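Local structure of 6-phosphogluconate dehydratase (2GP4) at residues 307-319 with 343-355. The protein probably catalyses the dehydration of 6-phosphogluconate to 2-keto-3-deoxy-6-phosphogluconate, and is seen here as an apo form without its iron-sulfur cluster. Residues are numbered along the deposited sequence; the frame is centred on the assembly and turned at random.
Sequences IVNGIVALLATGG and FSELSDAVPLLAR
The axes of helices 307-316 and 343-347 pass 10.1 Å apart at a crossing angle of -60°, and the chain beyond Ser347 then runs along the C-terminal half of the first helix until Ala316 and Leu352 lie with their CA atoms 4.4 Å apart. At the crossing, Ile311 and Phe343 meet at about a right angle. Ile311 CD1 sits over one ring face in a CH-pi contact, 4.1 Å from the centroid, while CG2, anti to the backbone N (CG1 lies beside it, chi1 -63°), reaches both Phe343 CD1 and Leu346 CD1. An alanine here would remove CD1 from over the ring and CG2 from between Phe343 and Leu346, and is likely to leave the ring freer to shift and Leu346 CD1 without its nearest partner on this helix. One turn on, Leu315 lays CD1 and CD2 against the backbone and CB of Ser347, whose hydroxyl is bonded to Leu440 N. Val350 CG1 packs on the helix backbone, 3.4 Å from Val312 O, and CG2 crosses to Val312 CB. At the helix end, marked by a Schellman motif at Gly318, Ala316 O accepts Leu353 N at 2.7 Å on an in-plane lone pair and Ala354 N in a weaker bond; a water joins Thr317 O to Ala354 O. Apolar contacts, which set no strict direction, thus hold the crossing, whereas directional bonds to Ala316 O fix the helix end to the loop leaving helix 340-347.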
ATOM      1  N   ILE A 307      -5.800   3.338 -10.721  1.00 18.33           N
ATOM      2  CA  ILE A 307      -4.564   3.442  -9.945  1.00 18.19           C
ATOM      3  C   ILE A 307      -4.538   4.725  -9.107  1.00 18.05           C
ATOM      4  O   ILE A 307      -4.273   4.681  -7.897  1.00 17.86           O
ATOM      5  CB  ILE A 307      -3.305   3.328 -10.849  1.00 18.28           C
ATOM      6  CG1 ILE A 307      -3.103   1.873 -11.300  1.00 18.46           C
ATOM      7  CG2 ILE A 307      -2.048   3.850 -10.139  1.00 18.44           C
ATOM      8  CD1 ILE A 307      -2.858   0.875 -10.162  1.00 17.31           C
ATOM      9  N   VAL A 308      -4.826   5.858  -9.743  1.00 18.01           N
ATOM     10  CA  VAL A 308      -4.932   7.131  -9.024  1.00 18.10           C
ATOM     11  C   VAL A 308      -5.973   7.023  -7.895  1.00 18.09           C
ATOM     12  O   VAL A 308      -5.710   7.440  -6.769  1.00 18.19           O
ATOM     13  CB  VAL A 308      -5.244   8.312  -9.982  1.00 18.23           C
ATOM     14  CG1 VAL A 308      -5.735   9.544  -9.218  1.00 18.23           C
ATOM     15  CG2 VAL A 308      -4.020   8.657 -10.821  1.00 18.11           C
ATOM     16  N   ASN A 309      -7.128   6.435  -8.206  1.00 18.04           N
ATOM     17  CA  ASN A 309      -8.188   6.192  -7.229  1.00 18.14           C
ATOM     18  C   ASN A 309      -7.675   5.421  -6.014  1.00 18.27           C
ATOM     19  O   ASN A 309      -8.029   5.732  -4.873  1.00 18.29           O
ATOM     20  CB  ASN A 309      -9.377   5.450  -7.874  1.00 17.93           C
ATOM     21  CG  ASN A 309     -10.295   6.377  -8.699  1.00 17.91           C
ATOM     22  OD1 ASN A 309     -10.042   7.578  -8.830  1.00 15.65           O
ATOM     23  ND2 ASN A 309     -11.373   5.807  -9.252  1.00 16.43           N
ATOM     24  N   GLY A 310      -6.833   4.423  -6.272  1.00 18.38           N
ATOM     25  CA  GLY A 310      -6.240   3.612  -5.219  1.00 18.55           C
ATOM     26  C   GLY A 310      -5.334   4.435  -4.338  1.00 18.79           C
ATOM     27  O   GLY A 310      -5.337   4.274  -3.119  1.00 19.46           O
ATOM     28  N   ILE A 311      -4.563   5.328  -4.952  1.00 18.89           N
ATOM     29  CA  ILE A 311      -3.661   6.201  -4.213  1.00 18.93           C
ATOM     30  C   ILE A 311      -4.423   7.180  -3.314  1.00 19.25           C
ATOM     31  O   ILE A 311      -4.063   7.351  -2.146  1.00 19.00           O
ATOM     32  CB  ILE A 311      -2.693   6.963  -5.144  1.00 18.97           C
ATOM     33  CG1 ILE A 311      -1.778   5.984  -5.889  1.00 18.82           C
ATOM     34  CG2 ILE A 311      -1.865   7.977  -4.346  1.00 18.64           C
ATOM     35  CD1 ILE A 311      -0.868   6.654  -6.946  1.00 18.79           C
ATOM     36  N   VAL A 312      -5.468   7.821  -3.846  1.00 19.73           N
ATOM     37  CA  VAL A 312      -6.203   8.816  -3.043  1.00 20.34           C
ATOM     38  C   VAL A 312      -6.924   8.159  -1.850  1.00 20.39           C
ATOM     39  O   VAL A 312      -6.996   8.743  -0.766  1.00 20.66           O
ATOM     40  CB  VAL A 312      -7.149   9.767  -3.875  1.00 20.23           C
ATOM     41  CG1 VAL A 312      -6.588  10.061  -5.267  1.00 20.20           C
ATOM     42  CG2 VAL A 312      -8.540   9.224  -3.968  1.00 20.66           C
ATOM     43  N   ALA A 313      -7.421   6.940  -2.054  1.00 20.24           N
ATOM     44  CA  ALA A 313      -8.046   6.160  -0.987  1.00 20.45           C
ATOM     45  C   ALA A 313      -7.023   5.753   0.068  1.00 20.46           C
ATOM     46  O   ALA A 313      -7.313   5.784   1.263  1.00 20.43           O
ATOM     47  CB  ALA A 313      -8.717   4.939  -1.552  1.00 20.23           C
ATOM     48  N   LEU A 314      -5.836   5.359  -0.390  1.00 20.34           N
ATOM     49  CA  LEU A 314      -4.696   5.129   0.494  1.00 20.52           C
ATOM     50  C   LEU A 314      -4.382   6.371   1.330  1.00 20.17           C
ATOM     51  O   LEU A 314      -4.109   6.262   2.525  1.00 20.33           O
ATOM     52  CB  LEU A 314      -3.475   4.711  -0.329  1.00 20.77           C
ATOM     53  CG  LEU A 314      -2.167   4.244   0.322  1.00 21.70           C
ATOM     54  CD1 LEU A 314      -1.248   5.409   0.699  1.00 22.72           C
ATOM     55  CD2 LEU A 314      -2.414   3.313   1.504  1.00 22.60           C
ATOM     56  N   LEU A 315      -4.441   7.543   0.699  1.00 19.87           N
ATOM     57  CA  LEU A 315      -4.166   8.814   1.373  1.00 19.49           C
ATOM     58  C   LEU A 315      -5.292   9.252   2.317  1.00 19.50           C
ATOM     59  O   LEU A 315      -5.027   9.680   3.439  1.00 19.59           O
ATOM     60  CB  LEU A 315      -3.850   9.914   0.350  1.00 19.30           C
ATOM     61  CG  LEU A 315      -2.529   9.797  -0.428  1.00 19.12           C
ATOM     62  CD1 LEU A 315      -2.581  10.601  -1.719  1.00 17.85           C
ATOM     63  CD2 LEU A 315      -1.329  10.220   0.428  1.00 18.24           C
ATOM     64  N   ALA A 316      -6.542   9.135   1.865  1.00 19.45           N
ATOM     65  CA  ALA A 316      -7.706   9.516   2.676  1.00 19.55           C
ATOM     66  C   ALA A 316      -7.924   8.614   3.898  1.00 19.78           C
ATOM     67  O   ALA A 316      -8.578   9.025   4.869  1.00 19.90           O
ATOM     68  CB  ALA A 316      -8.981   9.579   1.811  1.00 19.24           C
ATOM     69  N   THR A 317      -7.384   7.397   3.854  1.00 19.69           N
ATOM     70  CA  THR A 317      -7.554   6.456   4.955  1.00 20.10           C
ATOM     71  C   THR A 317      -6.342   6.362   5.882  1.00 20.20           C
ATOM     72  O   THR A 317      -6.369   5.622   6.856  1.00 20.11           O
ATOM     73  CB  THR A 317      -7.908   5.034   4.452  1.00 20.29           C
ATOM     74  OG1 THR A 317      -6.860   4.555   3.606  1.00 20.12           O
ATOM     75  CG2 THR A 317      -9.249   5.028   3.697  1.00 19.41           C
ATOM     76  N   GLY A 318      -5.284   7.109   5.574  1.00 20.83           N
ATOM     77  CA  GLY A 318      -4.050   7.083   6.366  1.00 20.98           C
ATOM     78  C   GLY A 318      -3.361   5.734   6.330  1.00 21.37           C
ATOM     79  O   GLY A 318      -2.858   5.256   7.345  1.00 21.39           O
ATOM     80  N   GLY A 319      -3.333   5.126   5.149  1.00 21.74           N
ATOM     81  CA  GLY A 319      -2.829   3.772   4.979  1.00 22.22           C
ATOM     82  C   GLY A 319      -1.320   3.666   5.016  1.00 22.60           C
ATOM     83  O   GLY A 319      -0.611   4.673   5.002  1.00 22.67           O
ATOM     84  N   PHE A 343       2.539  10.869  -5.696  1.00 19.01           N
ATOM     85  CA  PHE A 343       2.044  10.649  -4.334  1.00 18.75           C
ATOM     86  C   PHE A 343       2.017  11.942  -3.526  1.00 18.85           C
ATOM     87  O   PHE A 343       1.012  12.264  -2.885  1.00 18.81           O
ATOM     88  CB  PHE A 343       2.887   9.594  -3.608  1.00 18.37           C
ATOM     89  CG  PHE A 343       2.536   8.179  -3.970  1.00 17.90           C
ATOM     90  CD1 PHE A 343       1.537   7.497  -3.280  1.00 17.17           C
ATOM     91  CD2 PHE A 343       3.208   7.522  -4.991  1.00 17.63           C
ATOM     92  CE1 PHE A 343       1.209   6.189  -3.610  1.00 16.34           C
ATOM     93  CE2 PHE A 343       2.889   6.211  -5.323  1.00 17.50           C
ATOM     94  CZ  PHE A 343       1.888   5.546  -4.633  1.00 17.19           C
ATOM     95  N   SER A 344       3.129  12.672  -3.584  1.00 18.84           N
ATOM     96  CA  SER A 344       3.346  13.886  -2.807  1.00 18.89           C
ATOM     97  C   SER A 344       2.384  14.999  -3.220  1.00 19.12           C
ATOM     98  O   SER A 344       1.838  15.698  -2.366  1.00 19.11           O
ATOM     99  CB  SER A 344       4.805  14.341  -2.962  1.00 18.77           C
ATOM    100  OG  SER A 344       5.113  15.450  -2.146  1.00 18.04           O
ATOM    101  N   GLU A 345       2.161  15.141  -4.525  1.00 19.05           N
ATOM    102  CA  GLU A 345       1.275  16.184  -5.047  1.00 19.44           C
ATOM    103  C   GLU A 345      -0.206  15.837  -4.881  1.00 19.24           C
ATOM    104  O   GLU A 345      -1.036  16.728  -4.671  1.00 19.26           O
ATOM    105  CB  GLU A 345       1.645  16.560  -6.494  1.00 19.20           C
ATOM    106  CG  GLU A 345       2.972  17.328  -6.560  1.00 19.68           C
ATOM    107  CD  GLU A 345       3.612  17.406  -7.941  1.00 20.43           C
ATOM    108  OE1 GLU A 345       2.959  17.063  -8.953  1.00 20.37           O
ATOM    109  OE2 GLU A 345       4.792  17.835  -8.005  1.00 21.82           O
ATOM    110  N   LEU A 346      -0.533  14.549  -4.950  1.00 19.19           N
ATOM    111  CA  LEU A 346      -1.891  14.091  -4.659  1.00 19.27           C
ATOM    112  C   LEU A 346      -2.224  14.285  -3.193  1.00 19.82           C
ATOM    113  O   LEU A 346      -3.336  14.711  -2.855  1.00 20.09           O
ATOM    114  CB  LEU A 346      -2.087  12.624  -5.042  1.00 18.83           C
ATOM    115  CG  LEU A 346      -2.259  12.342  -6.535  1.00 18.31           C
ATOM    116  CD1 LEU A 346      -2.188  10.862  -6.811  1.00 16.69           C
ATOM    117  CD2 LEU A 346      -3.560  12.942  -7.077  1.00 18.00           C
ATOM    118  N   SER A 347      -1.254  13.975  -2.329  1.00 20.21           N
ATOM    119  CA  SER A 347      -1.413  14.097  -0.880  1.00 20.47           C
ATOM    120  C   SER A 347      -1.881  15.495  -0.482  1.00 20.86           C
ATOM    121  O   SER A 347      -2.765  15.640   0.364  1.00 20.89           O
ATOM    122  CB  SER A 347      -0.106  13.747  -0.169  1.00 20.44           C
ATOM    123  OG  SER A 347      -0.203  13.949   1.227  1.00 20.23           O
ATOM    124  N   ASP A 348      -1.299  16.513  -1.118  1.00 21.03           N
ATOM    125  CA  ASP A 348      -1.664  17.907  -0.866  1.00 21.43           C
ATOM    126  C   ASP A 348      -3.139  18.211  -1.120  1.00 21.40           C
ATOM    127  O   ASP A 348      -3.682  19.151  -0.538  1.00 21.42           O
ATOM    128  CB  ASP A 348      -0.798  18.847  -1.706  1.00 21.59           C
ATOM    129  CG  ASP A 348       0.627  18.926  -1.215  1.00 22.05           C
ATOM    130  OD1 ASP A 348       0.923  18.483  -0.082  1.00 22.53           O
ATOM    131  OD2 ASP A 348       1.465  19.447  -1.970  1.00 24.32           O
ATOM    132  N   ALA A 349      -3.777  17.421  -1.981  1.00 21.25           N
ATOM    133  CA  ALA A 349      -5.188  17.630  -2.310  1.00 21.31           C
ATOM    134  C   ALA A 349      -6.153  16.666  -1.602  1.00 21.49           C
ATOM    135  O   ALA A 349      -7.355  16.916  -1.560  1.00 21.49           O
ATOM    136  CB  ALA A 349      -5.391  17.571  -3.814  1.00 21.02           C
ATOM    137  N   VAL A 350      -5.634  15.570  -1.054  1.00 21.59           N
ATOM    138  CA  VAL A 350      -6.498  14.544  -0.471  1.00 21.68           C
ATOM    139  C   VAL A 350      -6.587  14.683   1.051  1.00 21.91           C
ATOM    140  O   VAL A 350      -5.591  14.512   1.744  1.00 21.57           O
ATOM    141  CB  VAL A 350      -6.045  13.108  -0.857  1.00 21.69           C
ATOM    142  CG1 VAL A 350      -6.985  12.060  -0.263  1.00 21.23           C
ATOM    143  CG2 VAL A 350      -5.977  12.956  -2.369  1.00 21.47           C
ATOM    144  N   PRO A 351      -7.790  14.982   1.573  1.00 22.25           N
ATOM    145  CA  PRO A 351      -7.938  15.092   3.025  1.00 22.64           C
ATOM    146  C   PRO A 351      -7.805  13.737   3.720  1.00 23.00           C
ATOM    147  O   PRO A 351      -8.034  12.692   3.095  1.00 22.78           O
ATOM    148  CB  PRO A 351      -9.364  15.634   3.196  1.00 22.41           C
ATOM    149  CG  PRO A 351     -10.086  15.179   1.970  1.00 22.56           C
ATOM    150  CD  PRO A 351      -9.062  15.221   0.866  1.00 22.05           C
ATOM    151  N   LEU A 352      -7.418  13.765   4.994  1.00 23.31           N
ATOM    152  CA  LEU A 352      -7.457  12.580   5.834  1.00 23.90           C
ATOM    153  C   LEU A 352      -8.866  12.424   6.403  1.00 24.74           C
ATOM    154  O   LEU A 352      -9.392  13.336   7.046  1.00 24.91           O
ATOM    155  CB  LEU A 352      -6.418  12.661   6.958  1.00 23.76           C
ATOM    156  CG  LEU A 352      -6.343  11.462   7.906  1.00 23.50           C
ATOM    157  CD1 LEU A 352      -5.807  10.206   7.180  1.00 22.99           C
ATOM    158  CD2 LEU A 352      -5.505  11.791   9.140  1.00 23.06           C
ATOM    159  N   LEU A 353      -9.459  11.259   6.164  1.00 25.57           N
ATOM    160  CA  LEU A 353     -10.865  11.009   6.459  1.00 26.38           C
ATOM    161  C   LEU A 353     -11.102   9.879   7.471  1.00 27.09           C
ATOM    162  O   LEU A 353     -12.207   9.735   7.989  1.00 26.91           O
ATOM    163  CB  LEU A 353     -11.607  10.707   5.151  1.00 26.34           C
ATOM    164  CG  LEU A 353     -12.437  11.794   4.449  1.00 26.94           C
ATOM    165  CD1 LEU A 353     -11.896  13.214   4.623  1.00 25.97           C
ATOM    166  CD2 LEU A 353     -12.646  11.449   2.971  1.00 26.29           C
ATOM    167  N   ALA A 354     -10.073   9.080   7.752  1.00 28.17           N
ATOM    168  CA  ALA A 354     -10.237   7.925   8.638  1.00 29.35           C
ATOM    169  C   ALA A 354      -9.104   7.745   9.640  1.00 30.23           C
ATOM    170  O   ALA A 354      -7.939   7.941   9.308  1.00 30.26           O
ATOM    171  CB  ALA A 354     -10.429   6.646   7.824  1.00 29.07           C
ATOM    172  N   ARG A 355      -9.470   7.377  10.866  1.00 31.64           N
ATOM    173  CA  ARG A 355      -8.521   6.952  11.897  1.00 33.13           C
ATOM    174  C   ARG A 355      -8.729   5.481  12.223  1.00 33.92           C
ATOM    175  O   ARG A 355      -9.608   5.137  13.014  1.00 33.73           O
ATOM    176  CB  ARG A 355      -8.708   7.757  13.180  1.00 33.17           C
ATOM    177  CG  ARG A 355      -7.907   9.026  13.265  1.00 34.40           C
ATOM    178  CD  ARG A 355      -7.948   9.539  14.691  1.00 36.05           C
ATOM    179  NE  ARG A 355      -7.897  10.997  14.742  1.00 38.23           N
ATOM    180  CZ  ARG A 355      -8.514  11.737  15.663  1.00 38.89           C
ATOM    181  NH1 ARG A 355      -9.249  11.161  16.611  1.00 38.64           N
ATOM    182  NH2 ARG A 355      -8.407  13.060  15.625  1.00 39.07           N
TER
HETATM  183  O   HOH W   1      -6.201   5.663   9.558  1.00 14.24           O